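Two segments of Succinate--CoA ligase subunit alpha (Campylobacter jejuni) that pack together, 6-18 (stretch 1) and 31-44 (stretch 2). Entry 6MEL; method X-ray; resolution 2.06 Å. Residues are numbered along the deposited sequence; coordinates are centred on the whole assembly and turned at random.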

# COMPACT_ATOMS: atom_id res chain seq x y z
N ASN A 6 -28.54 -7.65 1.20
CA ASN A 6 -29.42 -8.33 2.16
C ASN A 6 -29.63 -9.77 1.71
O ASN A 6 -29.03 -10.23 0.73
CB ASN A 6 -30.75 -7.58 2.32
CG ASN A 6 -31.59 -7.62 1.06
OD1 ASN A 6 -31.60 -8.58 0.29
ND2 ASN A 6 -32.34 -6.56 0.85
N LYS A 7 -30.48 -10.50 2.44
CA LYS A 7 -30.59 -11.96 2.26
C LYS A 7 -31.09 -12.34 0.86
O LYS A 7 -30.84 -13.47 0.44
CB LYS A 7 -31.56 -12.58 3.28
CG LYS A 7 -32.99 -12.11 3.14
CD LYS A 7 -33.87 -12.50 4.30
CE LYS A 7 -34.93 -11.44 4.53
NZ LYS A 7 -36.16 -12.04 5.08
N ASN A 8 -31.76 -11.41 0.16
CA ASN A 8 -32.33 -11.67 -1.16
C ASN A 8 -31.37 -11.25 -2.27
O ASN A 8 -31.58 -11.65 -3.39
CB ASN A 8 -33.66 -10.93 -1.36
CG ASN A 8 -34.70 -11.40 -0.36
OD1 ASN A 8 -34.78 -12.59 -0.04
ND2 ASN A 8 -35.42 -10.46 0.23
N THR A 9 -30.36 -10.43 -1.98
CA THR A 9 -29.47 -9.96 -3.07
C THR A 9 -28.92 -11.18 -3.83
O THR A 9 -28.29 -12.02 -3.25
CB THR A 9 -28.31 -9.14 -2.50
OG1 THR A 9 -28.84 -8.12 -1.64
CG2 THR A 9 -27.45 -8.54 -3.59
N LYS A 10 -29.09 -11.23 -5.14
CA LYS A 10 -28.50 -12.28 -5.95
C LYS A 10 -27.04 -11.95 -6.26
O LYS A 10 -26.75 -10.86 -6.76
CB LYS A 10 -29.26 -12.40 -7.27
CG LYS A 10 -30.74 -12.71 -7.08
CD LYS A 10 -31.34 -13.52 -8.20
CE LYS A 10 -32.58 -12.89 -8.78
NZ LYS A 10 -32.18 -11.72 -9.59
N VAL A 11 -26.17 -12.95 -6.04
CA VAL A 11 -24.74 -12.78 -6.13
C VAL A 11 -24.16 -13.85 -7.04
O VAL A 11 -24.43 -15.02 -6.82
CB VAL A 11 -24.09 -12.91 -4.74
CG1 VAL A 11 -22.56 -12.84 -4.83
CG2 VAL A 11 -24.64 -11.88 -3.76
N ILE A 12 -23.27 -13.45 -7.97
CA ILE A 12 -22.41 -14.36 -8.68
C ILE A 12 -20.99 -14.21 -8.15
O ILE A 12 -20.59 -13.13 -7.68
CB ILE A 12 -22.45 -14.13 -10.19
CG1 ILE A 12 -22.20 -12.67 -10.53
CG2 ILE A 12 -23.77 -14.61 -10.77
CD1 ILE A 12 -21.99 -12.43 -12.01
N VAL A 13 -20.22 -15.28 -8.30
CA VAL A 13 -18.83 -15.29 -7.84
C VAL A 13 -17.93 -15.40 -9.07
O VAL A 13 -18.03 -16.33 -9.84
CB VAL A 13 -18.61 -16.47 -6.88
CG1 VAL A 13 -17.19 -16.52 -6.39
CG2 VAL A 13 -19.59 -16.45 -5.71
N GLN A 14 -17.03 -14.43 -9.24
CA GLN A 14 -16.00 -14.53 -10.27
C GLN A 14 -14.80 -15.23 -9.61
O GLN A 14 -14.38 -14.87 -8.50
CB GLN A 14 -15.70 -13.17 -10.88
CG GLN A 14 -16.85 -12.59 -11.71
CD GLN A 14 -16.66 -11.14 -12.08
OE1 GLN A 14 -17.40 -10.27 -11.61
NE2 GLN A 14 -15.68 -10.88 -12.93
N GLY A 15 -14.28 -16.27 -10.28
CA GLY A 15 -13.25 -17.14 -9.71
C GLY A 15 -13.85 -18.20 -8.78
O GLY A 15 -13.22 -18.66 -7.83
N PHE A 16 -15.03 -18.69 -9.17
CA PHE A 16 -15.88 -19.51 -8.34
C PHE A 16 -15.25 -20.87 -8.00
O PHE A 16 -15.53 -21.38 -6.95
CB PHE A 16 -17.21 -19.72 -9.07
CG PHE A 16 -18.35 -20.35 -8.32
CD1 PHE A 16 -18.55 -20.14 -6.97
CD2 PHE A 16 -19.30 -21.09 -9.01
CE1 PHE A 16 -19.65 -20.66 -6.32
CE2 PHE A 16 -20.40 -21.61 -8.36
CZ PHE A 16 -20.57 -21.41 -7.02
N THR A 17 -14.44 -21.46 -8.88
CA THR A 17 -14.00 -22.84 -8.65
C THR A 17 -12.62 -22.88 -8.01
O THR A 17 -12.18 -23.93 -7.70
CB THR A 17 -13.99 -23.72 -9.91
OG1 THR A 17 -13.18 -23.12 -10.91
CG2 THR A 17 -15.38 -23.94 -10.45
N GLY A 18 -11.94 -21.75 -7.85
CA GLY A 18 -10.72 -21.74 -7.12
C GLY A 18 -10.93 -22.25 -5.69
O GLY A 18 -12.03 -22.23 -5.15
N TYR A 31 -24.18 -18.79 5.58
CA TYR A 31 -24.59 -17.64 6.37
C TYR A 31 -25.91 -17.04 5.86
O TYR A 31 -26.49 -16.21 6.54
CB TYR A 31 -23.47 -16.59 6.32
CG TYR A 31 -23.55 -15.52 7.36
CD1 TYR A 31 -23.22 -15.80 8.68
CD2 TYR A 31 -24.01 -14.24 7.07
CE1 TYR A 31 -23.27 -14.82 9.66
CE2 TYR A 31 -24.06 -13.25 8.04
CZ TYR A 31 -23.69 -13.54 9.34
OH TYR A 31 -23.74 -12.59 10.33
N GLY A 32 -26.34 -17.38 4.64
CA GLY A 32 -27.64 -16.91 4.10
C GLY A 32 -27.53 -16.19 2.76
O GLY A 32 -28.54 -15.81 2.18
N THR A 33 -26.30 -16.03 2.24
CA THR A 33 -26.11 -15.26 1.00
C THR A 33 -26.74 -16.02 -0.17
O THR A 33 -26.44 -17.19 -0.38
CB THR A 33 -24.64 -15.00 0.69
OG1 THR A 33 -23.99 -14.50 1.86
CG2 THR A 33 -24.46 -14.04 -0.47
N ASN A 34 -27.52 -15.32 -0.98
CA ASN A 34 -28.15 -15.89 -2.18
C ASN A 34 -27.14 -15.95 -3.35
O ASN A 34 -27.26 -15.22 -4.32
CB ASN A 34 -29.38 -15.06 -2.59
CG ASN A 34 -30.23 -15.74 -3.65
OD1 ASN A 34 -30.07 -16.92 -3.89
ND2 ASN A 34 -31.10 -15.00 -4.34
N ILE A 35 -26.17 -16.85 -3.27
CA ILE A 35 -25.29 -17.05 -4.38
C ILE A 35 -26.02 -17.88 -5.44
O ILE A 35 -26.38 -19.02 -5.17
CB ILE A 35 -23.97 -17.68 -3.91
CG1 ILE A 35 -23.18 -16.68 -3.05
CG2 ILE A 35 -23.17 -18.15 -5.11
CD1 ILE A 35 -21.87 -17.17 -2.52
N VAL A 36 -26.12 -17.35 -6.67
CA VAL A 36 -26.94 -18.01 -7.68
C VAL A 36 -26.06 -18.67 -8.73
O VAL A 36 -26.59 -19.29 -9.62
CB VAL A 36 -27.93 -17.05 -8.36
CG1 VAL A 36 -29.01 -16.60 -7.40
CG2 VAL A 36 -27.21 -15.85 -8.97
N GLY A 37 -24.74 -18.52 -8.64
CA GLY A 37 -23.87 -18.98 -9.74
C GLY A 37 -22.48 -18.40 -9.67
O GLY A 37 -22.13 -17.56 -8.81
N GLY A 38 -21.64 -18.82 -10.59
CA GLY A 38 -20.29 -18.27 -10.63
C GLY A 38 -19.65 -18.46 -11.98
O GLY A 38 -20.21 -19.20 -12.84
N ILE A 39 -18.47 -17.86 -12.13
CA ILE A 39 -17.75 -17.81 -13.36
C ILE A 39 -16.42 -18.56 -13.17
O ILE A 39 -15.70 -18.32 -12.22
CB ILE A 39 -17.57 -16.35 -13.85
CG1 ILE A 39 -18.90 -15.69 -14.22
CG2 ILE A 39 -16.72 -16.29 -15.11
CD1 ILE A 39 -19.81 -15.38 -13.15
N THR A 40 -16.09 -19.44 -14.12
CA THR A 40 -14.73 -19.87 -14.36
C THR A 40 -14.60 -20.18 -15.85
O THR A 40 -15.28 -21.06 -16.33
CB THR A 40 -14.36 -21.10 -13.53
OG1 THR A 40 -14.43 -20.76 -12.14
CG2 THR A 40 -12.96 -21.59 -13.85
N PRO A 41 -13.73 -19.48 -16.61
CA PRO A 41 -13.58 -19.78 -18.04
C PRO A 41 -13.28 -21.28 -18.24
O PRO A 41 -12.48 -21.84 -17.51
CB PRO A 41 -12.38 -18.93 -18.47
CG PRO A 41 -12.40 -17.77 -17.49
CD PRO A 41 -12.82 -18.40 -16.16
N HIS A 42 -13.98 -21.89 -19.21
CA HIS A 42 -13.79 -23.24 -19.68
C HIS A 42 -14.49 -24.25 -18.76
O HIS A 42 -14.29 -25.45 -18.89
CB HIS A 42 -12.30 -23.57 -19.84
CG HIS A 42 -11.56 -22.54 -20.62
ND1 HIS A 42 -11.93 -22.18 -21.91
CD2 HIS A 42 -10.49 -21.79 -20.31
CE1 HIS A 42 -11.12 -21.23 -22.34
NE2 HIS A 42 -10.23 -20.98 -21.37
N LYS A 43 -15.32 -23.77 -17.83
CA LYS A 43 -16.06 -24.65 -16.99
C LYS A 43 -17.55 -24.35 -17.07
O LYS A 43 -18.32 -24.85 -16.24
CB LYS A 43 -15.53 -24.57 -15.56
CG LYS A 43 -14.20 -25.27 -15.41
CD LYS A 43 -13.71 -25.29 -14.00
CE LYS A 43 -12.46 -26.13 -13.87
NZ LYS A 43 -11.83 -25.82 -12.57
N GLY A 44 -17.93 -23.57 -18.08
CA GLY A 44 -19.33 -23.26 -18.30
C GLY A 44 -20.13 -24.55 -18.50
O GLY A 44 -19.64 -25.47 -19.14
O HOH W 1 -27.71 -12.41 -0.66
O HOH W 2 -30.73 -15.93 0.86
O HOH W 3 -11.97 -20.02 -10.66

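Two neighbouring parallel strands, ending at Q14 and I39, with axes 21° apart, form the core of the contact, and the loops at both ends extend it. Stretch 1 opens with a type I turn from N6 to T9, braced by its own side chains: N6 N donates to T9 OG1 (2.9 Å) and N8 N to N6 OD1 (2.8 Å). Here the stretches touch directly, as where T9 O lies 3.3 Å from N34 CB, but the hydrogen bonding between them runs through water. Water 2 donates to K7 O (2.5 Å) and G32 O (2.6 Å), bridging two carbonyls that could not bond each other, while water 1 accepts from N34 N at 2.9 Å and lies 2.7 Å from T9 O. G32, at a phi of 125° just after a helix, occupies backbone angles that call for glycine.

At K10 the aliphatic part of the lysine lies along its neighbours, CG 3.6 Å from N34 ND2 and CD 3.9 Å from V36 CG1, while its end leads away. The regular ladder then starts. V11 N donates to N34 O (3.0 Å) and V11 O accepts from V36 N (2.9 Å), so V11 straddles I35 in the usual parallel manner. V13 repeats the pattern around G38, with V13 N to G37 O at 3.0 Å and I39 N to V13 O at 2.8 Å. Two steps along stretch 1, V11 to V13, thus match three along stretch 2, I35 to G38, and the extra residue is taken up around V36, whose psi of -3° departs from an extended strand.

Side chains sort by sheet face. V11 and V13 share one with I35: V11 CB is 4.2 Å from I35 CG1, and V13 CG2 is 4.0 Å from I35 CD1. On the other, I12 CD1 meets I39 CD1 at 3.8 Å, and Q14 CG approaches the same I39 CD1 at 4.3 Å.

Past the strand, I39 O receives a weak bond from G15 N (3.2 Å) and a straighter one from F16 N (3.1 Å), as the chain turns from G15 to G18. In this turn the F16 ring packs against the glycines: G37 C lies over one face, 4.0 Å from F16 CE2, and G38 CA comes within 3.4 Å of F16 CD2. A CB on G38 would fall 2.2 Å from F16 CG and 2.9 Å from V13 O, so the absent side chain is what admits the ring.

T17 closes the contact with polar chemistry. Its OG1 donates to T40 OG1 at 2.9 Å, and T40 OG1 in turn donates to I39 O at 2.8 Å, a relay ending on the carbonyl that F16 uses. K43 NZ adds a weak bond to T17 OG1 at 3.4 Å.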